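Local coordinates for putative S-adenosylmethionine-dependent methyltransferase (Bacteroides thetaiotaomicron, PDB 1WYZ), which probably acts as an S-adenosylmethionine-dependent methyltransferase of the RsmI-like family, although its own substrate is not established, at residues A[7-12]-A[23-28]; A[27-32]-A[48-53]; A[160-163]-A[168-171]; A[122-127]-A[136-141]. All coordinates share one frame; numbering follows the deposited sequence.

Contact 1 of 4, residues A[7-12]-A[23-28]; sequences LLPVTL and SYNTEI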
loop_
_atom_site.group_PDB
_atom_site.type_symbol
_atom_site.label_atom_id
_atom_site.label_comp_id
_atom_site.label_asym_id
_atom_site.label_seq_id
_atom_site.Cartn_x
_atom_site.Cartn_y
_atom_site.Cartn_z
ATOM N N LEU A 7 2.694 13.170 -5.647
ATOM C CA LEU A 7 1.598 12.787 -4.759
ATOM C C LEU A 7 2.171 12.663 -3.355
ATOM O O LEU A 7 2.783 11.654 -3.025
ATOM C CB LEU A 7 1.016 11.454 -5.219
ATOM C CG LEU A 7 -0.113 11.514 -6.261
ATOM C CD1 LEU A 7 -0.065 12.801 -7.050
ATOM C CD2 LEU A 7 -0.020 10.294 -7.165
ATOM N N LEU A 8 1.955 13.688 -2.531
ATOM C CA LEU A 8 2.495 13.730 -1.163
ATOM C C LEU A 8 1.724 13.098 0.010
ATOM O O LEU A 8 0.638 13.542 0.357
ATOM C CB LEU A 8 2.784 15.187 -0.793
ATOM C CG LEU A 8 3.554 15.994 -1.836
ATOM C CD1 LEU A 8 3.740 17.413 -1.331
ATOM C CD2 LEU A 8 4.898 15.321 -2.104
ATOM N N PRO A 9 2.280 12.049 0.634
ATOM C CA PRO A 9 1.543 11.461 1.761
ATOM C C PRO A 9 1.770 12.144 3.124
ATOM O O PRO A 9 2.815 12.745 3.364
ATOM C CB PRO A 9 1.987 9.993 1.740
ATOM C CG PRO A 9 3.336 10.020 1.073
ATOM C CD PRO A 9 3.182 11.061 0.007
ATOM N N VAL A 10 0.778 12.062 4.005
ATOM C CA VAL A 10 0.877 12.658 5.353
ATOM C C VAL A 10 0.803 11.550 6.409
ATOM O O VAL A 10 0.737 10.369 6.062
ATOM C CB VAL A 10 -0.279 13.670 5.632
ATOM C CG1 VAL A 10 -0.228 14.827 4.640
ATOM C CG2 VAL A 10 -1.624 12.956 5.557
ATOM N N THR A 11 0.797 11.924 7.686
ATOM C CA THR A 11 0.737 10.932 8.764
ATOM C C THR A 11 -0.646 10.294 8.924
ATOM O O THR A 11 -1.668 10.923 8.650
ATOM C CB THR A 11 1.112 11.547 10.137
ATOM O OG1 THR A 11 0.178 12.581 10.472
ATOM C CG2 THR A 11 2.522 12.123 10.108
ATOM N N LEU A 12 -0.662 9.040 9.373
ATOM C CA LEU A 12 -1.902 8.303 9.595
ATOM C C LEU A 12 -2.581 8.839 10.857
ATOM O O LEU A 12 -3.805 8.874 10.951
ATOM C CB LEU A 12 -1.607 6.803 9.754
ATOM C CG LEU A 12 -2.049 5.791 8.679
ATOM C CD1 LEU A 12 -1.735 6.302 7.273
ATOM C CD2 LEU A 12 -1.351 4.461 8.932
ATOM N N SER A 23 12.687 11.294 4.538
ATOM C CA SER A 23 13.166 12.673 4.548
ATOM C C SER A 23 13.303 13.242 3.133
ATOM O O SER A 23 13.348 14.455 2.947
ATOM C CB SER A 23 14.501 12.767 5.294
ATOM O OG SER A 23 15.500 11.966 4.691
ATOM N N TYR A 24 13.357 12.360 2.140
ATOM C CA TYR A 24 13.460 12.762 0.739
ATOM C C TYR A 24 12.238 13.609 0.395
ATOM O O TYR A 24 12.320 14.590 -0.362
ATOM C CB TYR A 24 13.493 11.512 -0.158
ATOM C CG TYR A 24 13.525 11.772 -1.653
ATOM C CD1 TYR A 24 14.593 12.445 -2.248
ATOM C CD2 TYR A 24 12.490 11.325 -2.481
ATOM C CE1 TYR A 24 14.631 12.661 -3.635
ATOM C CE2 TYR A 24 12.519 11.538 -3.872
ATOM C CZ TYR A 24 13.592 12.206 -4.441
ATOM O OH TYR A 24 13.634 12.412 -5.810
ATOM N N ASN A 25 11.100 13.214 0.953
ATOM C CA ASN A 25 9.847 13.913 0.713
ATOM C C ASN A 25 9.926 15.377 1.117
ATOM O O ASN A 25 9.263 16.219 0.517
ATOM C CB ASN A 25 8.715 13.221 1.471
ATOM C CG ASN A 25 8.526 11.784 1.038
ATOM O OD1 ASN A 25 9.460 11.147 0.549
ATOM N ND2 ASN A 25 7.326 11.257 1.236
ATOM N N THR A 26 10.751 15.684 2.115
ATOM C CA THR A 26 10.886 17.062 2.573
ATOM C C THR A 26 11.689 17.872 1.553
ATOM O O THR A 26 11.443 19.063 1.353
ATOM C CB THR A 26 11.600 17.146 3.953
ATOM O OG1 THR A 26 11.118 16.109 4.810
ATOM C CG2 THR A 26 11.330 18.501 4.624
ATOM N N GLU A 27 12.651 17.222 0.909
ATOM C CA GLU A 27 13.479 17.894 -0.083
ATOM C C GLU A 27 12.645 18.401 -1.249
ATOM O O GLU A 27 12.782 19.552 -1.665
ATOM C CB GLU A 27 14.562 16.952 -0.618
ATOM C CG GLU A 27 15.681 16.638 0.362
ATOM C CD GLU A 27 16.665 15.636 -0.213
ATOM O OE1 GLU A 27 17.132 15.859 -1.354
ATOM O OE2 GLU A 27 16.965 14.630 0.472
ATOM N N ILE A 28 11.780 17.548 -1.785
ATOM C CA ILE A 28 10.977 17.977 -2.915
ATOM C C ILE A 28 9.854 18.918 -2.469
ATOM O O ILE A 28 9.470 19.831 -3.194
ATOM C CB ILE A 28 10.421 16.757 -3.734
ATOM C CG1 ILE A 28 9.287 16.077 -2.990
ATOM C CG2 ILE A 28 11.527 15.740 -3.994
ATOM C CD1 ILE A 28 7.914 16.676 -3.242
HETATM O O HOH W 1 4.963 13.279 2.074
#
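L8 and I28 meet through single methyl groups, CD2 of L8 lying 3.5 Å from CD1 of I28, while the two side chains run past each other in opposite directions. From CB of I28, which points at segment 7-12, the two branches separate. CG2 stays on its own helix and sits 4.1 Å above the plane of the Y24 ring, displaced toward the rim. CG1 is placed between the backbone N and the carbonyl carbon (chi1 74°), and from there CD1 extends to the leucine. This is the seam between strand 5-8, an inner strand of the parallel N-terminal sheet (strand order 3-2-4-1-5), and helix 24-29, which leads on to strand 34-37, two places away in the sheet with 86-89 between. L118, in the loop after strand 115-117, touches L8, N25 and I28 alike. One turn earlier on the helix, the amide of N25 crosses P9 at about a right angle, ND2 standing 4.2 Å from CG. No direct hydrogen bond spans the gap; a water does, donating to P9 O (2.6 Å) and accepting from N25 ND2 (3.2 Å). The same ND2 is also hydrogen-bonded to V119 O, so that buried nitrogen has two acceptors.

Contact 2 of 4, residues A[27-32]-A[48-53]; sequences EIIRGI and KKVDRE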
loop_
_atom_site.group_PDB
_atom_site.type_symbol
_atom_site.label_atom_id
_atom_site.label_comp_id
_atom_site.label_asym_id
_atom_site.label_seq_id
_atom_site.Cartn_x
_atom_site.Cartn_y
_atom_site.Cartn_z
ATOM N N GLU A 27 12.651 17.222 0.909
ATOM C CA GLU A 27 13.479 17.894 -0.083
ATOM C C GLU A 27 12.645 18.401 -1.249
ATOM O O GLU A 27 12.782 19.552 -1.665
ATOM C CB GLU A 27 14.562 16.952 -0.618
ATOM C CG GLU A 27 15.681 16.638 0.362
ATOM C CD GLU A 27 16.665 15.636 -0.213
ATOM O OE1 GLU A 27 17.132 15.859 -1.354
ATOM O OE2 GLU A 27 16.965 14.630 0.472
ATOM N N ILE A 28 11.780 17.548 -1.785
ATOM C CA ILE A 28 10.977 17.977 -2.915
ATOM C C ILE A 28 9.854 18.918 -2.469
ATOM O O ILE A 28 9.470 19.831 -3.194
ATOM C CB ILE A 28 10.421 16.757 -3.734
ATOM C CG1 ILE A 28 9.287 16.077 -2.990
ATOM C CG2 ILE A 28 11.527 15.740 -3.994
ATOM C CD1 ILE A 28 7.914 16.676 -3.242
ATOM N N ILE A 29 9.335 18.726 -1.268
ATOM C CA ILE A 29 8.287 19.630 -0.823
ATOM C C ILE A 29 8.812 21.067 -0.827
ATOM O O ILE A 29 8.112 21.987 -1.249
ATOM C CB ILE A 29 7.784 19.273 0.577
ATOM C CG1 ILE A 29 6.868 18.043 0.479
ATOM C CG2 ILE A 29 7.080 20.484 1.192
ATOM C CD1 ILE A 29 6.522 17.395 1.816
ATOM N N ARG A 30 10.048 21.242 -0.359
ATOM C CA ARG A 30 10.693 22.551 -0.319
ATOM C C ARG A 30 10.682 23.206 -1.699
ATOM O O ARG A 30 10.758 24.434 -1.819
ATOM C CB ARG A 30 12.143 22.414 0.156
ATOM C CG ARG A 30 12.280 22.149 1.640
ATOM C CD ARG A 30 13.705 21.840 2.032
ATOM N NE ARG A 30 13.792 21.517 3.453
ATOM C CZ ARG A 30 14.681 20.679 3.981
ATOM N NH1 ARG A 30 15.570 20.069 3.203
ATOM N NH2 ARG A 30 14.669 20.440 5.287
ATOM N N GLY A 31 10.595 22.382 -2.739
ATOM C CA GLY A 31 10.583 22.906 -4.089
ATOM C C GLY A 31 9.218 23.372 -4.553
ATOM O O GLY A 31 9.071 24.472 -5.086
ATOM N N ILE A 32 8.210 22.533 -4.345
ATOM C CA ILE A 32 6.842 22.826 -4.763
ATOM C C ILE A 32 6.285 24.141 -4.233
ATOM O O ILE A 32 6.408 24.445 -3.052
ATOM C CB ILE A 32 5.917 21.689 -4.342
ATOM C CG1 ILE A 32 6.457 20.371 -4.907
ATOM C CG2 ILE A 32 4.507 21.964 -4.819
ATOM C CD1 ILE A 32 6.345 20.131 -6.401
ATOM N N LYS A 48 3.841 23.148 7.624
ATOM C CA LYS A 48 4.516 23.847 8.715
ATOM C C LYS A 48 5.347 22.843 9.493
ATOM O O LYS A 48 6.485 23.119 9.873
ATOM C CB LYS A 48 3.498 24.502 9.658
ATOM C CG LYS A 48 3.244 26.000 9.424
ATOM C CD LYS A 48 4.364 26.887 9.987
ATOM C CE LYS A 48 5.331 27.378 8.913
ATOM N NZ LYS A 48 6.205 26.306 8.377
ATOM N N LYS A 49 4.764 21.673 9.723
ATOM C CA LYS A 49 5.431 20.606 10.450
ATOM C C LYS A 49 6.545 19.998 9.584
ATOM O O LYS A 49 7.518 19.444 10.098
ATOM C CB LYS A 49 4.398 19.545 10.838
ATOM C CG LYS A 49 4.574 18.960 12.237
ATOM C CD LYS A 49 5.744 17.986 12.322
ATOM C CE LYS A 49 5.718 17.201 13.631
ATOM N NZ LYS A 49 6.657 16.039 13.605
ATOM N N VAL A 50 6.403 20.119 8.267
ATOM C CA VAL A 50 7.399 19.592 7.337
ATOM C C VAL A 50 8.652 20.455 7.310
ATOM O O VAL A 50 9.765 19.935 7.253
ATOM C CB VAL A 50 6.864 19.537 5.899
ATOM C CG1 VAL A 50 7.923 18.934 4.979
ATOM C CG2 VAL A 50 5.577 18.745 5.850
ATOM N N ASP A 51 8.462 21.773 7.322
ATOM C CA ASP A 51 9.573 22.724 7.293
ATOM C C ASP A 51 9.119 24.091 7.818
ATOM O O ASP A 51 8.105 24.631 7.369
ATOM C CB ASP A 51 10.095 22.879 5.859
ATOM C CG ASP A 51 11.450 23.563 5.800
ATOM O OD1 ASP A 51 11.660 24.529 6.560
ATOM O OD2 ASP A 51 12.302 23.135 4.991
ATOM N N ARG A 52 9.871 24.647 8.766
ATOM C CA ARG A 52 9.537 25.947 9.342
ATOM C C ARG A 52 9.744 27.073 8.343
ATOM O O ARG A 52 8.979 28.038 8.320
ATOM C CB ARG A 52 10.396 26.232 10.581
ATOM C CG ARG A 52 9.723 25.938 11.916
ATOM C CD ARG A 52 9.597 24.447 12.177
ATOM N NE ARG A 52 10.902 23.806 12.323
ATOM C CZ ARG A 52 11.801 24.136 13.246
ATOM N NH1 ARG A 52 11.540 25.106 14.117
ATOM N NH2 ARG A 52 12.967 23.504 13.291
ATOM N N GLU A 53 10.777 26.938 7.517
ATOM C CA GLU A 53 11.130 27.953 6.526
ATOM C C GLU A 53 10.159 28.113 5.361
ATOM O O GLU A 53 10.147 29.150 4.708
ATOM C CB GLU A 53 12.535 27.677 5.977
ATOM C CG GLU A 53 13.432 28.908 5.906
ATOM C CD GLU A 53 13.705 29.515 7.275
ATOM O OE1 GLU A 53 14.277 28.810 8.135
ATOM O OE2 GLU A 53 13.354 30.695 7.491
#
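The guanidinium of R30 takes the carboxylate of D51 at its edge: OD2 lies only 11° out of the guanidinium plane, and no atom of segment 48-53 stacks on either face. The two flat groups stand 81° apart, so this is a single-point salt bridge and not a side-by-side, two-bond pairing. Its one hydrogen bond runs from R30 NE to D51 OD2, 2.7 Å long with an N-H...O angle of 162°, and reaches OD2 nearly in line with its C-O bond. R30 gets there on a chain extended from CG to NE, and D51 OD2 also lies 3.5 Å from R30 CG, beside the aliphatic part of the chain. The other carboxylate oxygen turns back to its own chain: D51 OD1 accepts from E53 N at 2.7 Å, on the anti side and tilted out of the carboxylate plane. Without the carboxylate, as with an alanine at D51, the R30 guanidinium is likely to lose its charged mate and be freer to turn, and E53 N would lose this acceptor. Deeper in, I29 and V50 reach tip to tip, CD1 of I29 lying 3.8 Å from CG1 of V50; L8 packs on I29 and L17 on V50. The ends of helices 24-29 and 40-50 thus meet through this apolar pair, with the salt bridge just beyond it, where D51, the first residue to leave the helical conformation after helix 40-50, forms an Asx turn.

Contact 3 of 4, residues A[160-163]-A[168-171]; sequences QRVY and TQLF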
loop_
_atom_site.group_PDB
_atom_site.type_symbol
_atom_site.label_atom_id
_atom_site.label_comp_id
_atom_site.label_asym_id
_atom_site.label_seq_id
_atom_site.Cartn_x
_atom_site.Cartn_y
_atom_site.Cartn_z
ATOM N N GLN A 160 -16.465 -15.617 0.997
ATOM C CA GLN A 160 -16.452 -16.668 -0.016
ATOM C C GLN A 160 -15.265 -16.457 -0.965
ATOM O O GLN A 160 -14.579 -17.415 -1.333
ATOM C CB GLN A 160 -17.786 -16.697 -0.782
ATOM C CG GLN A 160 -18.940 -17.289 0.042
ATOM C CD GLN A 160 -20.308 -17.091 -0.600
ATOM O OE1 GLN A 160 -20.660 -15.979 -0.998
ATOM N NE2 GLN A 160 -21.088 -18.165 -0.692
ATOM N N ARG A 161 -15.010 -15.203 -1.335
ATOM C CA ARG A 161 -13.898 -14.885 -2.224
ATOM C C ARG A 161 -12.571 -15.246 -1.558
ATOM O O ARG A 161 -11.600 -15.619 -2.226
ATOM C CB ARG A 161 -13.916 -13.397 -2.596
ATOM C CG ARG A 161 -14.554 -13.110 -3.945
ATOM C CD ARG A 161 -14.563 -11.623 -4.236
ATOM N NE ARG A 161 -14.979 -11.306 -5.600
ATOM C CZ ARG A 161 -15.068 -10.066 -6.074
ATOM N NH1 ARG A 161 -14.775 -9.034 -5.294
ATOM N NH2 ARG A 161 -15.436 -9.856 -7.330
ATOM N N VAL A 162 -12.539 -15.129 -0.237
ATOM C CA VAL A 162 -11.339 -15.468 0.512
ATOM C C VAL A 162 -10.826 -16.854 0.122
ATOM O O VAL A 162 -9.647 -17.036 -0.180
ATOM C CB VAL A 162 -11.618 -15.493 2.015
ATOM C CG1 VAL A 162 -10.368 -15.904 2.764
ATOM C CG2 VAL A 162 -12.102 -14.129 2.472
ATOM N N TYR A 163 -11.735 -17.826 0.146
ATOM C CA TYR A 163 -11.431 -19.212 -0.176
ATOM C C TYR A 163 -11.469 -19.500 -1.665
ATOM O O TYR A 163 -10.821 -20.428 -2.133
ATOM C CB TYR A 163 -12.435 -20.114 0.518
ATOM C CG TYR A 163 -12.438 -19.976 2.010
ATOM C CD1 TYR A 163 -11.553 -20.709 2.795
ATOM C CD2 TYR A 163 -13.347 -19.133 2.648
ATOM C CE1 TYR A 163 -11.571 -20.612 4.200
ATOM C CE2 TYR A 163 -13.376 -19.028 4.051
ATOM C CZ TYR A 163 -12.482 -19.775 4.813
ATOM O OH TYR A 163 -12.491 -19.677 6.178
ATOM N N THR A 168 -6.726 -11.998 0.599
ATOM C CA THR A 168 -7.056 -11.239 1.783
ATOM C C THR A 168 -8.113 -10.190 1.427
ATOM O O THR A 168 -8.030 -9.557 0.369
ATOM C CB THR A 168 -5.788 -10.546 2.312
ATOM O OG1 THR A 168 -4.779 -11.539 2.521
ATOM C CG2 THR A 168 -6.061 -9.804 3.630
ATOM N N GLN A 169 -9.111 -10.014 2.289
ATOM C CA GLN A 169 -10.152 -9.013 2.035
ATOM C C GLN A 169 -10.063 -7.909 3.095
ATOM O O GLN A 169 -10.060 -8.200 4.290
ATOM C CB GLN A 169 -11.535 -9.673 2.064
ATOM C CG GLN A 169 -11.699 -10.839 1.082
ATOM C CD GLN A 169 -11.440 -10.479 -0.398
ATOM O OE1 GLN A 169 -12.088 -9.599 -0.976
ATOM N NE2 GLN A 169 -10.488 -11.182 -1.011
ATOM N N LEU A 170 -9.991 -6.650 2.663
ATOM C CA LEU A 170 -9.864 -5.529 3.600
ATOM C C LEU A 170 -10.957 -4.482 3.485
ATOM O O LEU A 170 -11.373 -4.127 2.381
ATOM C CB LEU A 170 -8.526 -4.790 3.412
ATOM C CG LEU A 170 -7.148 -5.425 3.575
ATOM C CD1 LEU A 170 -6.802 -6.258 2.349
ATOM C CD2 LEU A 170 -6.124 -4.310 3.735
ATOM N N PHE A 171 -11.391 -3.965 4.630
ATOM C CA PHE A 171 -12.409 -2.924 4.672
ATOM C C PHE A 171 -12.278 -2.098 5.954
ATOM O O PHE A 171 -11.769 -2.586 6.969
ATOM C CB PHE A 171 -13.812 -3.538 4.539
ATOM C CG PHE A 171 -14.107 -4.650 5.518
ATOM C CD1 PHE A 171 -14.656 -4.371 6.777
ATOM C CD2 PHE A 171 -13.877 -5.981 5.170
ATOM C CE1 PHE A 171 -14.978 -5.397 7.674
ATOM C CE2 PHE A 171 -14.199 -7.025 6.067
ATOM C CZ PHE A 171 -14.751 -6.720 7.322
#
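V162 on the helix and Q169 on the strand carry this contact, and the strand approaches it from T168, the CA of T168 lying 6.2 Å from the CA of V162. T168 nonetheless directs its CB away from the helix, and its OG1 is hydrogen-bonded to N134 O. Q169 turns the other way: its CG lies 3.6 Å from CG2 of V162, the two side chains sliding past each other in opposite directions. A bend at chi2 (-58°) folds the amide back instead of letting it run on; Q169 NE2 lies 4.4 Å from R161 CB. Both ends of that buried amide are satisfied elsewhere, NE2 by Q167 O and OE1 by H141 NE2. R161 offers only its base here; its guanidinium leads off to a salt bridge with E165 of the second subunit. L170 packs on F138 and F140, on the sheet face bearing T168, whereas F171 returns to the face of Q169 and touches L155 and L158. The segments belong to a beta-alpha-beta crossover in which helix 150-165 joins the parallel neighbours 138-143 and 168-173, while strand 228-233, antiparallel, flanks 168-173 on its other side.

Contact 4 of 4, residues A[122-127]-A[136-141]; sequences SSIILS and QSFAFH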
loop_
_atom_site.group_PDB
_atom_site.type_symbol
_atom_site.label_atom_id
_atom_site.label_comp_id
_atom_site.label_asym_id
_atom_site.label_seq_id
_atom_site.Cartn_x
_atom_site.Cartn_y
_atom_site.Cartn_z
ATOM N N SER A 122 0.693 3.541 4.788
ATOM C CA SER A 122 -0.557 3.067 4.203
ATOM C C SER A 122 -1.102 2.045 5.182
ATOM O O SER A 122 -0.492 0.987 5.390
ATOM C CB SER A 122 -0.335 2.382 2.851
ATOM O OG SER A 122 -1.503 1.668 2.447
ATOM N N SER A 123 -2.235 2.359 5.796
ATOM C CA SER A 123 -2.833 1.438 6.744
ATOM C C SER A 123 -3.184 0.155 6.005
ATOM O O SER A 123 -3.285 -0.903 6.610
ATOM C CB SER A 123 -4.085 2.055 7.368
ATOM O OG SER A 123 -4.967 2.499 6.369
ATOM N N ILE A 124 -3.363 0.248 4.692
ATOM C CA ILE A 124 -3.681 -0.933 3.912
ATOM C C ILE A 124 -2.520 -1.932 3.841
ATOM O O ILE A 124 -2.702 -3.086 4.227
ATOM C CB ILE A 124 -4.159 -0.549 2.493
ATOM C CG1 ILE A 124 -5.597 -0.046 2.561
ATOM C CG2 ILE A 124 -4.126 -1.766 1.561
ATOM C CD1 ILE A 124 -5.759 1.359 3.137
ATOM N N ILE A 125 -1.334 -1.514 3.380
ATOM C CA ILE A 125 -0.213 -2.468 3.294
ATOM C C ILE A 125 0.408 -2.784 4.656
ATOM O O ILE A 125 0.872 -3.900 4.879
ATOM C CB ILE A 125 0.936 -1.999 2.350
ATOM C CG1 ILE A 125 1.799 -0.961 3.057
ATOM C CG2 ILE A 125 0.364 -1.430 1.050
ATOM C CD1 ILE A 125 3.170 -0.736 2.437
ATOM N N LEU A 126 0.432 -1.805 5.559
ATOM C CA LEU A 126 0.972 -2.029 6.893
ATOM C C LEU A 126 0.145 -3.124 7.573
ATOM O O LEU A 126 0.696 -4.004 8.252
ATOM C CB LEU A 126 0.933 -0.734 7.713
ATOM C CG LEU A 126 2.031 0.276 7.338
ATOM C CD1 LEU A 126 1.757 1.646 7.964
ATOM C CD2 LEU A 126 3.398 -0.268 7.782
ATOM N N SER A 127 -1.174 -3.077 7.373
ATOM C CA SER A 127 -2.084 -4.074 7.953
ATOM C C SER A 127 -1.811 -5.449 7.388
ATOM O O SER A 127 -1.647 -6.407 8.131
ATOM C CB SER A 127 -3.549 -3.716 7.679
ATOM O OG SER A 127 -3.992 -2.732 8.590
ATOM N N GLN A 136 0.315 -11.300 -1.323
ATOM C CA GLN A 136 0.484 -11.433 -2.760
ATOM C C GLN A 136 -0.870 -11.427 -3.468
ATOM O O GLN A 136 -0.953 -11.543 -4.692
ATOM C CB GLN A 136 1.272 -12.706 -3.073
ATOM C CG GLN A 136 1.702 -12.823 -4.524
ATOM C CD GLN A 136 3.067 -13.486 -4.676
ATOM O OE1 GLN A 136 3.255 -14.639 -4.280
ATOM N NE2 GLN A 136 4.026 -12.753 -5.250
ATOM N N SER A 137 -1.930 -11.285 -2.685
ATOM C CA SER A 137 -3.291 -11.201 -3.218
ATOM C C SER A 137 -4.258 -10.730 -2.119
ATOM O O SER A 137 -4.619 -11.499 -1.224
ATOM C CB SER A 137 -3.753 -12.550 -3.786
ATOM O OG SER A 137 -5.067 -12.454 -4.324
ATOM N N PHE A 138 -4.663 -9.466 -2.194
ATOM C CA PHE A 138 -5.580 -8.879 -1.223
ATOM C C PHE A 138 -6.426 -7.833 -1.940
ATOM O O PHE A 138 -6.068 -7.394 -3.038
ATOM C CB PHE A 138 -4.790 -8.238 -0.086
ATOM C CG PHE A 138 -3.855 -7.157 -0.541
ATOM C CD1 PHE A 138 -4.322 -5.860 -0.755
ATOM C CD2 PHE A 138 -2.500 -7.434 -0.758
ATOM C CE1 PHE A 138 -3.450 -4.850 -1.177
ATOM C CE2 PHE A 138 -1.632 -6.435 -1.176
ATOM C CZ PHE A 138 -2.103 -5.140 -1.386
ATOM N N ALA A 139 -7.529 -7.427 -1.311
ATOM C CA ALA A 139 -8.449 -6.457 -1.899
ATOM C C ALA A 139 -9.045 -5.492 -0.864
ATOM O O ALA A 139 -9.540 -5.916 0.189
ATOM C CB ALA A 139 -9.566 -7.204 -2.604
ATOM N N PHE A 140 -8.999 -4.198 -1.162
ATOM C CA PHE A 140 -9.537 -3.180 -0.264
ATOM C C PHE A 140 -10.913 -2.727 -0.770
ATOM O O PHE A 140 -11.054 -2.331 -1.935
ATOM C CB PHE A 140 -8.590 -1.974 -0.216
ATOM C CG PHE A 140 -9.079 -0.850 0.664
ATOM C CD1 PHE A 140 -9.189 -1.027 2.040
ATOM C CD2 PHE A 140 -9.441 0.377 0.117
ATOM C CE1 PHE A 140 -9.660 -0.003 2.867
ATOM C CE2 PHE A 140 -9.915 1.419 0.936
ATOM C CZ PHE A 140 -10.022 1.218 2.314
ATOM N N HIS A 141 -11.917 -2.765 0.100
ATOM C CA HIS A 141 -13.264 -2.367 -0.289
ATOM C C HIS A 141 -13.734 -1.064 0.363
ATOM O O HIS A 141 -14.863 -0.638 0.145
ATOM C CB HIS A 141 -14.243 -3.497 0.044
ATOM C CG HIS A 141 -13.880 -4.813 -0.572
ATOM N ND1 HIS A 141 -14.299 -5.190 -1.832
ATOM C CD2 HIS A 141 -13.133 -5.840 -0.104
ATOM C CE1 HIS A 141 -13.827 -6.391 -2.110
ATOM N NE2 HIS A 141 -13.116 -6.808 -1.077
#
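Helix 123-131 passes strand 138-143 with the CA atoms of I124 and F140 7.5 Å apart and no hydrogen bond between the segments, so side chains alone make the join. The strand is the outermost within this chain of the mixed sheet in the C-terminal domain, in an arrangement consistent with the tetrapyrrole-methylase fold of RsmI-like proteins, and F138 to F140 pair antiparallel with a strand of the second subunit, carrying the sheet across the dimer interface. I124 points at this strand and divides its branches between two aromatic rings. CG1 stands over one face of F140, 4.1 Å from the ring centroid and 24° off the ring normal, a CH-pi contact displaced toward the rim; its nearest ring atom is CD1, at 3.8 Å. CD1 of I124 continues along the ring to F140 CE1. The other branch, CG2, anti to the backbone N (chi1 -77° for CG1), approaches F138 obliquely, 4.2 Å from CE1. With an alanine at I124, F140 would probably lose the group over that face and a gap would be likely to open between helix and both rings. S122 N-caps the helix, its OG accepting weakly from the amides of I124 and I125. The next residue, S123, has its O accept twice from S127, one turn further along: from N at 3.1 Å and from OG at 2.8 Å.

In the fold
Along the chain the contacts close in the order 1, 2, 4, 3, and they fall into two groups. Contacts 1 and 2, with centres 9 Å apart, share helix 24-29 and the residues E27 and I28, and pack beside the parallel N-terminal sheet. Contacts 4 and 3, centres 11 Å apart, meet through neighbouring strands 138-143 and 168-173 of the mixed sheet. Contacts 2 and 3 are the most distant, their centres about 40 Å apart. The groups touch where L12 packs against S123, between contacts 1 and 4. Contacts 1, 3 and 4 all reach the second subunit, so both domains of this two-domain fold take part in the dimer.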